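Local coordinates for cellulosomal scaffoldin adaptor protein B (Acetivibrio cellulolyticus, PDB 3BWZ) that serves, through this type II cohesin module of a larger scaffoldin, in cellulosome assembly, where such modules as a family bind dockerins, at residues A[50-63]-A[78-90]. Numbering follows the deposited sequence.
Sequences PVTSSGVAYTKSTM and QVADNDLEKGILN. With NO3 (nitrate ion), chain B.
Both amide hydrogens of the buried N82 side chain go to backbone carbonyls of the turn 59-62: ND2 donates almost straight to T59 O (3.0 Å, 175° at the hydrogen) and also to T62 O, at 3.0 Å. Both acceptors lie in the amide plane, so the group can hardly rotate. With CG beside its own backbone N (chi1 -51°), the side chain points its amide at the carbonyls of the turn, and asparagine suits the place because a short side chain offers two N-H groups. Its OD1 is joined by a water to T62 O. The backbone adds a third bond, N82 N to K60 O at 2.9 Å. The hydroxyls of T59 and T62 hold the turn's shape: T59 OG1 accepts from S61 N, an ST turn, and T62 OG1 accepts from T59 N.

Beside the amide, apolar groups close the junction. L84 CD2 packs on P50 CG at 4.2 Å, while L89 CD2 touches P50 and the Y58 ring. The other L84 methyl, CD1, lies against the backbone, 3.3 Å from Y58 O. The Y58 ring is sandwiched between P50 CB, over its centre, and T62 CG2 on the opposite face. Further along, small A80 lets T62 O come within 3.3 Å of its CB. M63, a flexible thioether bent at chi2, brings CG and CE each to 3.5 Å from Q78 OE1. A type I beta turn with an ST turn at T59 is thus held by an asparagine side chain against strand 77-83 of the cohesin beta-sandwich.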
loop_
_atom_site.group_PDB
_atom_site.type_symbol
_atom_site.label_atom_id
_atom_site.label_comp_id
_atom_site.label_asym_id
_atom_site.label_seq_id
_atom_site.Cartn_x
_atom_site.Cartn_y
_atom_site.Cartn_z
ATOM N N PRO A 50 1.367 -12.654 -0.770
ATOM C CA PRO A 50 1.925 -11.571 -1.577
ATOM C C PRO A 50 3.039 -12.100 -2.479
ATOM O O PRO A 50 3.920 -12.864 -2.033
ATOM C CB PRO A 50 2.442 -10.582 -0.520
ATOM C CG PRO A 50 2.731 -11.413 0.662
ATOM C CD PRO A 50 1.726 -12.517 0.653
ATOM N N VAL A 51 3.013 -11.668 -3.732
ATOM C CA VAL A 51 3.949 -12.068 -4.765
ATOM C C VAL A 51 4.382 -10.831 -5.541
ATOM O O VAL A 51 3.636 -9.863 -5.676
ATOM C CB VAL A 51 3.338 -13.105 -5.729
ATOM C CG1 VAL A 51 3.012 -14.391 -4.968
ATOM C CG2 VAL A 51 2.117 -12.553 -6.471
ATOM N N THR A 52 5.603 -10.871 -6.055
ATOM C CA THR A 52 6.125 -9.796 -6.901
ATOM C C THR A 52 5.445 -9.814 -8.267
ATOM O O THR A 52 4.740 -10.752 -8.643
ATOM C CB THR A 52 7.629 -9.930 -7.079
ATOM O OG1 THR A 52 7.886 -11.063 -7.927
ATOM C CG2 THR A 52 8.357 -10.040 -5.740
ATOM N N SER A 53 5.677 -8.769 -9.041
ATOM C CA SER A 53 5.157 -8.685 -10.402
ATOM C C SER A 53 5.732 -9.786 -11.295
ATOM O O SER A 53 5.148 -10.114 -12.318
ATOM C CB SER A 53 5.418 -7.270 -10.982
ATOM O OG SER A 53 6.791 -7.200 -11.219
ATOM N N SER A 54 6.869 -10.361 -10.906
ATOM C CA SER A 54 7.458 -11.509 -11.601
ATOM C C SER A 54 6.902 -12.853 -11.100
ATOM O O SER A 54 7.275 -13.897 -11.616
ATOM C CB SER A 54 8.975 -11.485 -11.452
ATOM O OG SER A 54 9.506 -10.300 -12.031
ATOM N N GLY A 55 6.029 -12.837 -10.095
ATOM C CA GLY A 55 5.361 -14.051 -9.590
ATOM C C GLY A 55 5.963 -14.677 -8.330
ATOM O O GLY A 55 5.401 -15.635 -7.754
ATOM N N VAL A 56 7.084 -14.133 -7.874
ATOM C CA VAL A 56 7.839 -14.752 -6.800
ATOM C C VAL A 56 7.287 -14.301 -5.449
ATOM O O VAL A 56 7.009 -13.122 -5.222
ATOM C CB VAL A 56 9.337 -14.436 -6.949
ATOM C CG1 VAL A 56 10.136 -15.058 -5.831
ATOM C CG2 VAL A 56 9.844 -14.875 -8.317
ATOM N N ALA A 57 7.162 -15.230 -4.507
ATOM C CA ALA A 57 6.675 -14.911 -3.178
ATOM C C ALA A 57 7.526 -13.845 -2.512
ATOM O O ALA A 57 8.750 -13.898 -2.540
ATOM C CB ALA A 57 6.656 -16.142 -2.310
ATOM N N TYR A 58 6.882 -12.893 -1.856
ATOM C CA TYR A 58 7.615 -11.971 -0.985
ATOM C C TYR A 58 8.330 -12.761 0.080
ATOM O O TYR A 58 7.774 -13.720 0.612
ATOM C CB TYR A 58 6.675 -11.024 -0.240
ATOM C CG TYR A 58 6.132 -9.835 -1.002
ATOM C CD1 TYR A 58 5.973 -9.839 -2.386
ATOM C CD2 TYR A 58 5.730 -8.695 -0.313
ATOM C CE1 TYR A 58 5.441 -8.751 -3.052
ATOM C CE2 TYR A 58 5.201 -7.610 -0.973
ATOM C CZ TYR A 58 5.034 -7.643 -2.335
ATOM O OH TYR A 58 4.463 -6.549 -2.973
ATOM N N THR A 59 9.532 -12.289 0.428
ATOM C CA THR A 59 10.229 -12.704 1.639
ATOM C C THR A 59 9.899 -11.699 2.753
ATOM O O THR A 59 9.120 -10.775 2.570
ATOM C CB THR A 59 11.742 -12.696 1.429
ATOM O OG1 THR A 59 12.153 -11.327 1.355
ATOM C CG2 THR A 59 12.131 -13.470 0.176
ATOM N N LYS A 60 10.545 -11.865 3.899
ATOM C CA LYS A 60 10.413 -10.940 5.009
ATOM C C LYS A 60 10.925 -9.539 4.705
ATOM O O LYS A 60 10.703 -8.653 5.502
ATOM C CB LYS A 60 11.108 -11.509 6.249
ATOM C CG LYS A 60 10.491 -12.762 6.842
ATOM C CD LYS A 60 11.391 -13.301 7.957
ATOM C CE LYS A 60 11.186 -14.763 8.217
ATOM N NZ LYS A 60 12.317 -15.312 9.009
ATOM N N SER A 61 11.624 -9.341 3.595
ATOM C CA SER A 61 12.188 -8.032 3.245
ATOM C C SER A 61 11.704 -7.443 1.924
ATOM O O SER A 61 12.106 -6.351 1.578
ATOM C CB SER A 61 13.723 -8.099 3.232
ATOM O OG SER A 61 14.223 -9.018 2.281
ATOM N N THR A 62 10.842 -8.150 1.191
ATOM C CA THR A 62 10.453 -7.683 -0.126
ATOM C C THR A 62 9.598 -6.414 -0.049
ATOM O O THR A 62 8.638 -6.333 0.705
ATOM C CB THR A 62 9.657 -8.751 -0.880
ATOM O OG1 THR A 62 10.395 -9.987 -0.886
ATOM C CG2 THR A 62 9.282 -8.329 -2.274
ATOM N N MET A 63 9.969 -5.450 -0.877
ATOM C CA MET A 63 9.238 -4.223 -1.020
ATOM C C MET A 63 8.062 -4.404 -2.008
ATOM O O MET A 63 8.177 -5.132 -2.976
ATOM C CB MET A 63 10.237 -3.183 -1.518
ATOM C CG MET A 63 9.769 -1.784 -1.530
ATOM S SD MET A 63 9.701 -1.125 0.139
ATOM C CE MET A 63 8.715 0.344 -0.157
ATOM N N GLN A 78 13.583 3.077 0.371
ATOM C CA GLN A 78 12.571 2.022 0.417
ATOM C C GLN A 78 13.038 0.932 1.346
ATOM O O GLN A 78 14.159 0.435 1.191
ATOM C CB GLN A 78 12.421 1.365 -0.971
ATOM C CG GLN A 78 11.957 2.251 -2.049
ATOM C CD GLN A 78 11.395 1.462 -3.160
ATOM O OE1 GLN A 78 10.186 1.255 -3.205
ATOM N NE2 GLN A 78 12.247 0.991 -4.064
ATOM N N VAL A 79 12.207 0.556 2.309
ATOM C CA VAL A 79 12.507 -0.575 3.155
ATOM C C VAL A 79 11.210 -1.228 3.572
ATOM O O VAL A 79 10.182 -0.556 3.724
ATOM C CB VAL A 79 13.377 -0.200 4.355
ATOM C CG1 VAL A 79 12.651 0.659 5.282
ATOM C CG2 VAL A 79 13.920 -1.447 5.040
ATOM N N ALA A 80 11.265 -2.533 3.756
ATOM C CA ALA A 80 10.121 -3.322 4.169
ATOM C C ALA A 80 10.511 -4.340 5.205
ATOM O O ALA A 80 11.607 -4.897 5.163
ATOM C CB ALA A 80 9.461 -4.032 2.968
ATOM N N ASP A 81 9.573 -4.628 6.093
ATOM C CA ASP A 81 9.676 -5.754 7.016
ATOM C C ASP A 81 8.307 -6.418 7.069
ATOM O O ASP A 81 7.311 -5.785 7.421
ATOM C CB ASP A 81 10.129 -5.329 8.409
ATOM C CG ASP A 81 10.359 -6.515 9.310
ATOM O OD1 ASP A 81 11.177 -7.380 8.951
ATOM O OD2 ASP A 81 9.705 -6.630 10.345
ATOM N N ASN A 82 8.271 -7.687 6.665
ATOM C CA ASN A 82 7.035 -8.408 6.523
ATOM C C ASN A 82 7.020 -9.612 7.447
ATOM O O ASN A 82 8.010 -10.325 7.552
ATOM C CB ASN A 82 6.896 -8.898 5.085
ATOM C CG ASN A 82 7.110 -7.798 4.070
ATOM O OD1 ASN A 82 6.586 -6.694 4.237
ATOM N ND2 ASN A 82 7.866 -8.099 2.991
ATOM N N ASP A 83 5.889 -9.843 8.091
ATOM C CA ASP A 83 5.656 -11.057 8.868
ATOM C C ASP A 83 4.683 -11.899 8.062
ATOM O O ASP A 83 3.479 -11.635 8.044
ATOM C CB ASP A 83 5.114 -10.727 10.248
ATOM C CG ASP A 83 4.963 -11.947 11.118
ATOM O OD1 ASP A 83 4.758 -13.060 10.590
ATOM O OD2 ASP A 83 5.011 -11.797 12.350
ATOM N N LEU A 84 5.228 -12.857 7.340
ATOM C CA LEU A 84 4.450 -13.670 6.420
ATOM C C LEU A 84 3.581 -14.701 7.132
ATOM O O LEU A 84 2.622 -15.177 6.562
ATOM C CB LEU A 84 5.368 -14.349 5.421
ATOM C CG LEU A 84 6.254 -13.411 4.622
ATOM C CD1 LEU A 84 7.236 -14.237 3.817
ATOM C CD2 LEU A 84 5.445 -12.464 3.714
ATOM N N GLU A 85 3.900 -15.015 8.384
ATOM C CA GLU A 85 3.075 -15.934 9.171
ATOM C C GLU A 85 1.843 -15.246 9.712
ATOM O O GLU A 85 0.791 -15.866 9.806
ATOM C CB GLU A 85 3.893 -16.519 10.308
ATOM C CG GLU A 85 4.944 -17.501 9.810
ATOM C CD GLU A 85 4.356 -18.757 9.192
ATOM O OE1 GLU A 85 3.288 -19.209 9.652
ATOM O OE2 GLU A 85 4.966 -19.301 8.245
ATOM N N LYS A 86 1.969 -13.976 10.091
ATOM C CA LYS A 86 0.840 -13.214 10.620
ATOM C C LYS A 86 0.086 -12.438 9.531
ATOM O O LYS A 86 -1.024 -12.016 9.740
ATOM C CB LYS A 86 1.296 -12.257 11.734
ATOM C CG LYS A 86 1.919 -12.964 12.935
ATOM C CD LYS A 86 2.048 -12.044 14.145
ATOM C CE LYS A 86 2.827 -12.687 15.273
ATOM N NZ LYS A 86 4.227 -13.001 14.856
ATOM N N GLY A 87 0.720 -12.232 8.393
ATOM C CA GLY A 87 0.129 -11.459 7.311
ATOM C C GLY A 87 0.244 -9.965 7.510
ATOM O O GLY A 87 -0.736 -9.241 7.326
ATOM N N ILE A 88 1.456 -9.481 7.819
ATOM C CA ILE A 88 1.681 -8.052 8.035
ATOM C C ILE A 88 2.794 -7.588 7.094
ATOM O O ILE A 88 3.873 -8.173 7.088
ATOM C CB ILE A 88 2.102 -7.734 9.495
ATOM C CG1 ILE A 88 1.048 -8.199 10.498
ATOM C CG2 ILE A 88 2.394 -6.221 9.652
ATOM C CD1 ILE A 88 1.591 -8.281 11.913
ATOM N N LEU A 89 2.533 -6.530 6.327
ATOM C CA LEU A 89 3.525 -5.899 5.471
ATOM C C LEU A 89 3.703 -4.476 6.007
ATOM O O LEU A 89 2.770 -3.676 5.974
ATOM C CB LEU A 89 3.049 -5.823 4.009
ATOM C CG LEU A 89 2.532 -7.125 3.391
ATOM C CD1 LEU A 89 2.056 -6.865 1.950
ATOM C CD2 LEU A 89 3.594 -8.217 3.422
ATOM N N ASN A 90 4.901 -4.156 6.474
ATOM C CA ASN A 90 5.213 -2.818 7.002
ATOM C C ASN A 90 6.317 -2.268 6.114
ATOM O O ASN A 90 7.375 -2.861 6.027
ATOM C CB ASN A 90 5.641 -2.953 8.481
ATOM C CG ASN A 90 5.959 -1.630 9.217
ATOM O OD1 ASN A 90 5.824 -1.561 10.499
ATOM N ND2 ASN A 90 6.560 -0.716 8.567
HETATM N N NO3 B . 7.977 -3.931 -9.887
HETATM O O1 NO3 B . 6.824 -4.067 -10.660
HETATM O O2 NO3 B . 8.519 -5.081 -9.327
HETATM O O3 NO3 B . 8.277 -2.667 -9.348
HETATM O O HOH W 1 13.141 -8.649 7.556
HETATM O O HOH W 2 13.520 -4.146 2.586
HETATM O O HOH W 3 6.108 -5.340 1.770
#